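Local coordinates for protein acetyltransferase, GNAT family (Streptococcus pneumoniae, PDB 2ATR) that is of unknown function but, as a GNAT-family member, probably transfers an acetyl group from acetyl-CoA to an acceptor not yet identified, at residues S86-K89 with E90-N94; K110-G113 with F114-M118; L72-P76 with S77-Q81. One frame throughout, in Å; residues are numbered along the deposited sequence.

Contact 1. Residues S86-K89 with E90-N94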
loop_
_atom_site.group_PDB
_atom_site.type_symbol
_atom_site.label_atom_id
_atom_site.label_comp_id
_atom_site.label_asym_id
_atom_site.label_seq_id
_atom_site.Cartn_x
_atom_site.Cartn_y
_atom_site.Cartn_z
ATOM N N SER A 86 -3.867 -10.434 1.719
ATOM C CA SER A 86 -2.610 -11.119 1.729
ATOM C C SER A 86 -1.465 -10.151 1.740
ATOM O O SER A 86 -0.580 -10.297 2.556
ATOM C CB SER A 86 -2.529 -12.047 0.494
ATOM O OG SER A 86 -3.591 -12.966 0.589
ATOM N N LEU A 87 -1.494 -9.173 0.822
ATOM C CA LEU A 87 -0.440 -8.134 0.728
ATOM C C LEU A 87 -0.262 -7.361 2.084
ATOM O O LEU A 87 0.855 -7.225 2.604
ATOM C CB LEU A 87 -0.753 -7.171 -0.408
ATOM C CG LEU A 87 -0.496 -7.705 -1.846
ATOM C CD1 LEU A 87 -1.025 -6.648 -2.852
ATOM C CD2 LEU A 87 1.003 -7.950 -2.052
HETATM N N MSE A 88 -1.393 -6.941 2.628
HETATM C CA MSE A 88 -1.488 -6.245 3.917
HETATM C C MSE A 88 -0.934 -7.104 5.077
HETATM O O MSE A 88 -0.099 -6.659 5.873
HETATM C CB MSE A 88 -2.966 -5.817 4.150
HETATM C CG MSE A 88 -3.404 -4.515 3.364
HETATM SE SE MSE A 88 -2.732 -2.936 3.992
HETATM C CE MSE A 88 -3.791 -2.797 5.473
ATOM N N LYS A 89 -1.389 -8.346 5.170
ATOM C CA LYS A 89 -0.944 -9.240 6.269
ATOM C C LYS A 89 0.538 -9.551 6.224
ATOM O O LYS A 89 1.210 -9.449 7.269
ATOM C CB LYS A 89 -1.818 -10.502 6.358
ATOM C CG LYS A 89 -3.277 -10.195 6.731
ATOM C CD LYS A 89 -4.199 -11.442 6.578
ATOM C CE LYS A 89 -5.638 -11.112 6.818
ATOM N NZ LYS A 89 -5.872 -10.347 8.102
ATOM N N GLU A 90 1.086 -9.833 5.040
ATOM C CA GLU A 90 2.561 -10.026 4.922
ATOM C C GLU A 90 3.418 -8.786 5.169
ATOM O O GLU A 90 4.442 -8.860 5.882
ATOM C CB GLU A 90 2.982 -10.635 3.589
ATOM C CG GLU A 90 2.352 -12.008 3.298
ATOM C CD GLU A 90 2.670 -13.056 4.377
ATOM O OE1 GLU A 90 3.806 -13.059 4.902
ATOM O OE2 GLU A 90 1.767 -13.865 4.712
ATOM N N ALA A 91 3.041 -7.655 4.561
ATOM C CA ALA A 91 3.849 -6.440 4.760
ATOM C C ALA A 91 3.781 -5.970 6.211
ATOM O O ALA A 91 4.817 -5.732 6.812
ATOM C CB ALA A 91 3.443 -5.325 3.796
ATOM N N LEU A 92 2.584 -5.888 6.789
ATOM C CA LEU A 92 2.437 -5.337 8.150
ATOM C C LEU A 92 2.981 -6.285 9.233
ATOM O O LEU A 92 3.251 -5.844 10.345
ATOM C CB LEU A 92 0.982 -4.983 8.453
ATOM C CG LEU A 92 0.403 -3.809 7.649
ATOM C CD1 LEU A 92 -1.033 -3.692 7.989
ATOM C CD2 LEU A 92 1.217 -2.534 7.946
ATOM N N GLY A 93 3.119 -7.576 8.889
ATOM C CA GLY A 93 3.724 -8.582 9.760
ATOM C C GLY A 93 5.136 -8.229 10.198
ATOM O O GLY A 93 5.610 -8.635 11.289
ATOM N N ASN A 94 5.814 -7.449 9.364
ATOM C CA ASN A 94 7.124 -6.934 9.701
ATOM C C ASN A 94 7.096 -5.795 10.704
ATOM O O ASN A 94 8.138 -5.403 11.214
ATOM C CB ASN A 94 7.844 -6.478 8.447
ATOM C CG ASN A 94 7.949 -7.574 7.432
ATOM O OD1 ASN A 94 7.167 -7.636 6.468
ATOM N ND2 ASN A 94 8.874 -8.487 7.665
#
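Leu92 lies against Met88, a selenomethionine one helical turn earlier. Both side chains point the same way. Leu92 CB sits 3.3 Å from Met88 O, and Leu92 CG is nearly as near to that oxygen. Beyond the branch, Leu92 CD1 meets the terminal methyl of the selenomethionine, CE, at 3.8 Å. Met88 bends at chi2 (-73°) and again at chi3. The bends carry CE back alongside the leucine instead of straight out from the helix. That carbonyl of Met88 is the acceptor of the backbone bond of this turn, Leu92 N to Met88 O at 2.9 Å. Two further bonds of this kind run from Glu90 N to Ser86 O and from Ala91 N to Leu87 O, each 3.0 Å. The next, Gly93 N to Lys89 O, is weak. Glu90 CG rests 3.5 Å from Ser86 O. Ser86 OG bonds to Gly82 O, back towards the helix start. Leu87 and Ala91 face strands 43-49 and 52-61, while Met88 and Leu92 both reach Phe120. This is an amphipathic helix laid on a sheet, the helix of the GNAT beta-alpha-beta unit formed with strands 66-74 and 100-102.

Contact 2. Residues K110-G113 with F114-M118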
loop_
_atom_site.group_PDB
_atom_site.type_symbol
_atom_site.label_atom_id
_atom_site.label_comp_id
_atom_site.label_asym_id
_atom_site.label_seq_id
_atom_site.Cartn_x
_atom_site.Cartn_y
_atom_site.Cartn_z
ATOM N N LYS A 110 -16.531 0.871 0.047
ATOM C CA LYS A 110 -15.641 -0.247 -0.301
ATOM C C LYS A 110 -14.258 -0.162 0.329
ATOM O O LYS A 110 -13.724 -1.167 0.857
ATOM C CB LYS A 110 -15.466 -0.303 -1.818
ATOM C CG LYS A 110 -14.526 -1.388 -2.262
ATOM C CD LYS A 110 -14.340 -1.400 -3.787
ATOM C CE LYS A 110 -13.716 -2.730 -4.197
ATOM N NZ LYS A 110 -12.242 -2.598 -4.452
ATOM N N ASN A 111 -13.652 1.023 0.239
ATOM C CA ASN A 111 -12.305 1.222 0.764
ATOM C C ASN A 111 -12.326 1.120 2.257
ATOM O O ASN A 111 -11.503 0.426 2.839
ATOM C CB ASN A 111 -11.738 2.560 0.347
ATOM C CG ASN A 111 -11.252 2.557 -1.088
ATOM O OD1 ASN A 111 -11.239 1.514 -1.756
ATOM N ND2 ASN A 111 -10.797 3.709 -1.546
ATOM N N VAL A 112 -13.289 1.795 2.864
ATOM C CA VAL A 112 -13.330 1.888 4.301
ATOM C C VAL A 112 -13.667 0.516 4.841
ATOM O O VAL A 112 -13.007 0.074 5.796
ATOM C CB VAL A 112 -14.214 3.029 4.841
ATOM C CG1 VAL A 112 -14.451 2.880 6.403
ATOM C CG2 VAL A 112 -13.554 4.373 4.546
ATOM N N GLY A 113 -14.639 -0.179 4.220
ATOM C CA GLY A 113 -15.026 -1.518 4.687
ATOM C C GLY A 113 -13.838 -2.479 4.599
ATOM O O GLY A 113 -13.610 -3.262 5.508
ATOM N N PHE A 114 -13.051 -2.402 3.525
ATOM C CA PHE A 114 -11.858 -3.235 3.389
ATOM C C PHE A 114 -10.774 -2.990 4.483
ATOM O O PHE A 114 -10.302 -3.941 5.109
ATOM C CB PHE A 114 -11.236 -3.180 1.994
ATOM C CG PHE A 114 -9.822 -3.771 1.950
ATOM C CD1 PHE A 114 -9.639 -5.154 1.948
ATOM C CD2 PHE A 114 -8.689 -2.953 1.945
ATOM C CE1 PHE A 114 -8.338 -5.715 1.929
ATOM C CE2 PHE A 114 -7.411 -3.511 1.951
ATOM C CZ PHE A 114 -7.255 -4.900 1.939
ATOM N N TYR A 115 -10.401 -1.738 4.707
ATOM C CA TYR A 115 -9.399 -1.417 5.745
ATOM C C TYR A 115 -9.888 -1.735 7.181
ATOM O O TYR A 115 -9.103 -2.181 8.027
ATOM C CB TYR A 115 -8.920 0.023 5.603
ATOM C CG TYR A 115 -8.098 0.215 4.358
ATOM C CD1 TYR A 115 -6.892 -0.535 4.163
ATOM C CD2 TYR A 115 -8.541 1.067 3.325
ATOM C CE1 TYR A 115 -6.127 -0.370 2.983
ATOM C CE2 TYR A 115 -7.810 1.206 2.112
ATOM C CZ TYR A 115 -6.612 0.502 1.961
ATOM O OH TYR A 115 -5.907 0.646 0.785
ATOM N N ARG A 116 -11.175 -1.538 7.433
ATOM C CA ARG A 116 -11.748 -1.976 8.717
ATOM C C ARG A 116 -11.629 -3.478 8.858
ATOM O O ARG A 116 -11.269 -3.955 9.943
ATOM C CB ARG A 116 -13.175 -1.494 8.880
ATOM C CG ARG A 116 -13.331 -0.034 9.333
ATOM C CD ARG A 116 -14.834 0.251 9.763
ATOM N NE ARG A 116 -14.986 1.579 10.386
ATOM C CZ ARG A 116 -15.780 2.553 9.937
ATOM N NH1 ARG A 116 -16.543 2.384 8.841
ATOM N NH2 ARG A 116 -15.825 3.708 10.576
ATOM N N SER A 117 -11.794 -4.232 7.758
ATOM C CA SER A 117 -11.656 -5.712 7.839
ATOM C C SER A 117 -10.215 -6.047 8.121
ATOM O O SER A 117 -9.903 -7.130 8.632
ATOM C CB SER A 117 -12.146 -6.436 6.557
ATOM O OG SER A 117 -11.158 -6.300 5.539
HETATM N N MSE A 118 -9.318 -5.103 7.833
HETATM C CA MSE A 118 -7.902 -5.305 8.119
HETATM C C MSE A 118 -7.558 -4.797 9.521
HETATM O O MSE A 118 -6.442 -4.920 9.922
HETATM C CB MSE A 118 -6.993 -4.634 7.069
HETATM C CG MSE A 118 -6.917 -5.295 5.687
HETATM SE SE MSE A 118 -6.512 -7.091 5.659
HETATM C CE MSE A 118 -8.054 -7.702 5.383
#
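Val112 and Arg116 run side by side, pointing the same way from successive turns of helix 109-117. Methyl CG1 of Val112 lies over one face of the Arg116 guanidinium, 3.3 Å from NH1 and 3.8 Å from CZ. The methyl packs on this face of the flat cation, while NE and NH2 are bonded elsewhere. The arginine chain is extended from CG to NE, with chi2 at -168°, which carries the guanidinium back along the helix to the valine. Its charge is answered by a salt bridge from Arg116 NE to Glu121. Tyr115 turns to another side of the helix. Its ring meets Asn111 O obliquely, with CD2 3.1 Å from that oxygen, and Asn111 O also accepts the nearly straight backbone bond from Tyr115 N. Phe114 and Tyr115 belong to the Phe-Tyr pair that recurs in many GNAT proteins, with the Gly-Phe step just after the helix. The equivalent helix commonly lies beside the acetyl-CoA cleft. The two rings of the pair do not lie flat together. Their planes are about 66° apart, and Phe114 CD2 stands 3.7 Å above the Tyr115 ring plane, over its centre. Both rings reach Leu72 of strand 66-74, and Phe114 also touches Met88 of helix 83-92. Arg116 N bonds to Val112 O at 2.9 Å, and Ser117 N donates a hydrogen bond to Gly113 O at 3.0 Å. In the last turn the Ser117 hydroxyl folds back as donor to Phe114 O.

Contact 3. Residues L72-P76 with S77-Q81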
loop_
_atom_site.group_PDB
_atom_site.type_symbol
_atom_site.label_atom_id
_atom_site.label_comp_id
_atom_site.label_asym_id
_atom_site.label_seq_id
_atom_site.Cartn_x
_atom_site.Cartn_y
_atom_site.Cartn_z
ATOM N N LEU A 72 -1.151 0.551 -2.152
ATOM C CA LEU A 72 -1.744 -0.772 -2.195
ATOM C C LEU A 72 -2.516 -0.915 -3.514
ATOM O O LEU A 72 -3.549 -0.243 -3.726
ATOM C CB LEU A 72 -2.686 -1.020 -1.023
ATOM C CG LEU A 72 -3.359 -2.397 -0.930
ATOM C CD1 LEU A 72 -2.296 -3.519 -0.861
ATOM C CD2 LEU A 72 -4.304 -2.498 0.278
ATOM N N ILE A 73 -2.019 -1.771 -4.392
ATOM C CA ILE A 73 -2.586 -1.868 -5.742
ATOM C C ILE A 73 -2.818 -3.320 -6.050
ATOM O O ILE A 73 -1.919 -4.135 -5.846
ATOM C CB ILE A 73 -1.642 -1.285 -6.834
ATOM C CG1 ILE A 73 -1.376 0.192 -6.581
ATOM C CG2 ILE A 73 -2.252 -1.473 -8.234
ATOM C CD1 ILE A 73 -0.285 0.767 -7.409
ATOM N N VAL A 74 -4.036 -3.649 -6.471
ATOM C CA VAL A 74 -4.311 -4.892 -7.180
ATOM C C VAL A 74 -4.920 -4.506 -8.564
ATOM O O VAL A 74 -5.716 -3.541 -8.674
ATOM C CB VAL A 74 -5.262 -5.810 -6.419
ATOM C CG1 VAL A 74 -5.455 -7.144 -7.188
ATOM C CG2 VAL A 74 -4.735 -6.120 -5.035
ATOM N N LEU A 75 -4.495 -5.202 -9.621
ATOM C CA LEU A 75 -5.198 -5.051 -10.930
ATOM C C LEU A 75 -6.677 -5.238 -10.747
ATOM O O LEU A 75 -7.118 -6.247 -10.145
ATOM C CB LEU A 75 -4.686 -6.022 -11.997
ATOM C CG LEU A 75 -3.257 -5.794 -12.436
ATOM C CD1 LEU A 75 -2.772 -6.980 -13.355
ATOM C CD2 LEU A 75 -3.072 -4.398 -13.132
ATOM N N PRO A 76 -7.460 -4.227 -11.213
ATOM C CA PRO A 76 -8.882 -4.167 -10.991
ATOM C C PRO A 76 -9.519 -5.346 -11.607
ATOM O O PRO A 76 -10.675 -5.591 -11.354
ATOM C CB PRO A 76 -9.315 -2.859 -11.704
ATOM C CG PRO A 76 -8.092 -2.033 -11.713
ATOM C CD PRO A 76 -6.979 -3.033 -11.949
ATOM N N SER A 77 -8.746 -6.110 -12.391
ATOM C CA SER A 77 -9.283 -7.306 -13.038
ATOM C C SER A 77 -9.258 -8.541 -12.112
ATOM O O SER A 77 -10.091 -9.437 -12.286
ATOM C CB SER A 77 -8.698 -7.534 -14.464
ATOM O OG SER A 77 -7.318 -7.317 -14.566
ATOM N N TYR A 78 -8.322 -8.564 -11.144
ATOM C CA TYR A 78 -8.258 -9.543 -10.039
ATOM C C TYR A 78 -9.097 -8.939 -8.902
ATOM O O TYR A 78 -10.044 -8.185 -9.180
ATOM C CB TYR A 78 -6.783 -9.810 -9.602
ATOM C CG TYR A 78 -5.952 -10.580 -10.649
ATOM C CD1 TYR A 78 -5.629 -11.920 -10.461
ATOM C CD2 TYR A 78 -5.537 -9.958 -11.839
ATOM C CE1 TYR A 78 -4.924 -12.635 -11.417
ATOM C CE2 TYR A 78 -4.803 -10.645 -12.793
ATOM C CZ TYR A 78 -4.515 -12.000 -12.594
ATOM O OH TYR A 78 -3.796 -12.702 -13.547
ATOM N N GLN A 79 -8.789 -9.226 -7.634
ATOM C CA GLN A 79 -9.527 -8.531 -6.512
ATOM C C GLN A 79 -10.712 -9.337 -6.048
ATOM O O GLN A 79 -11.175 -10.229 -6.753
ATOM C CB GLN A 79 -10.053 -7.144 -6.913
ATOM C CG GLN A 79 -9.098 -5.935 -6.762
ATOM C CD GLN A 79 -9.789 -4.624 -7.100
ATOM O OE1 GLN A 79 -11.031 -4.565 -7.216
ATOM N NE2 GLN A 79 -9.013 -3.565 -7.248
ATOM N N ARG A 80 -11.211 -9.002 -4.857
ATOM C CA ARG A 80 -12.277 -9.759 -4.176
ATOM C C ARG A 80 -11.962 -11.259 -3.969
ATOM O O ARG A 80 -12.854 -12.046 -3.647
ATOM C CB ARG A 80 -13.655 -9.502 -4.829
ATOM C CG ARG A 80 -14.195 -8.079 -4.539
ATOM C CD ARG A 80 -15.575 -7.810 -5.166
ATOM N NE ARG A 80 -15.947 -6.382 -5.154
ATOM C CZ ARG A 80 -15.853 -5.553 -6.204
ATOM N NH1 ARG A 80 -15.385 -5.989 -7.380
ATOM N NH2 ARG A 80 -16.217 -4.273 -6.080
ATOM N N GLN A 81 -10.692 -11.641 -4.145
ATOM C CA GLN A 81 -10.196 -12.997 -3.809
ATOM C C GLN A 81 -9.028 -12.949 -2.810
ATOM O O GLN A 81 -8.153 -13.854 -2.768
ATOM C CB GLN A 81 -9.830 -13.804 -5.064
ATOM C CG GLN A 81 -8.642 -13.298 -5.882
ATOM C CD GLN A 81 -8.480 -14.100 -7.184
ATOM O OE1 GLN A 81 -8.094 -15.275 -7.158
ATOM N NE2 GLN A 81 -8.774 -13.460 -8.324
#
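A type I beta turn, Leu75 to Tyr78, takes the chain off the end of strand 66-74. It leads straight into the Q/R-x-x-G-x-G/A loop of GNAT proteins, which Gln79 begins, before helix 83-92. In GNAT relatives the amides of this loop hold the pyrophosphate of acetyl-CoA, and the same role is likely here. The turn is closed by Tyr78 N, which donates to Leu75 O over 2.8 Å. The donor stands well above the carbonyl plane, and the hydrogen bond is bent, 137° at the hydrogen. Val74 and Tyr78 cross at about a right angle, with Val74 CG1 3.8 Å from Tyr78 CB. Leu75 CB approaches the tyrosine ring obliquely, 4.0 Å from CD2. Gln79 slides past Val74 in the opposite direction, its CG 3.9 Å from both Val74 CB and Val74 CG1. Extended beyond CG (chi2 -176°), it brings its amide beside the proline, with NE2 3.8 Å from Pro76 CA. The tyrosine hydroxyl bonds to Asp49. Ile83 lies against Val74 and Tyr78. One bent bond thus closes the turn, apolar contacts of Val74 and Leu75 with Tyr78 pack against it, and the Leu75 backbone is also bonded to Val54.

In the fold
Contacts 1 and 2 are turns of two different helices, while contact 3 is the bend between a strand and the first of these helices. Contact 1 is the most buried, three of its eight touching residues being buried, yet it is still partly exposed. Contacts 2 and 3 lie at the surface. Leu87 ties contact 1 to contact 3, packing on Leu72 and Ile73. Chemistry follows place. Contact 1 combines helical backbone bonds with apolar packing. Contact 2 has the same backbone bonds but adds rings and a guanidinium. Contact 3 has a single bent turn bond with apolar packing. Near the loop, Lys110 of contact 2 packs on Gln79 and Arg80.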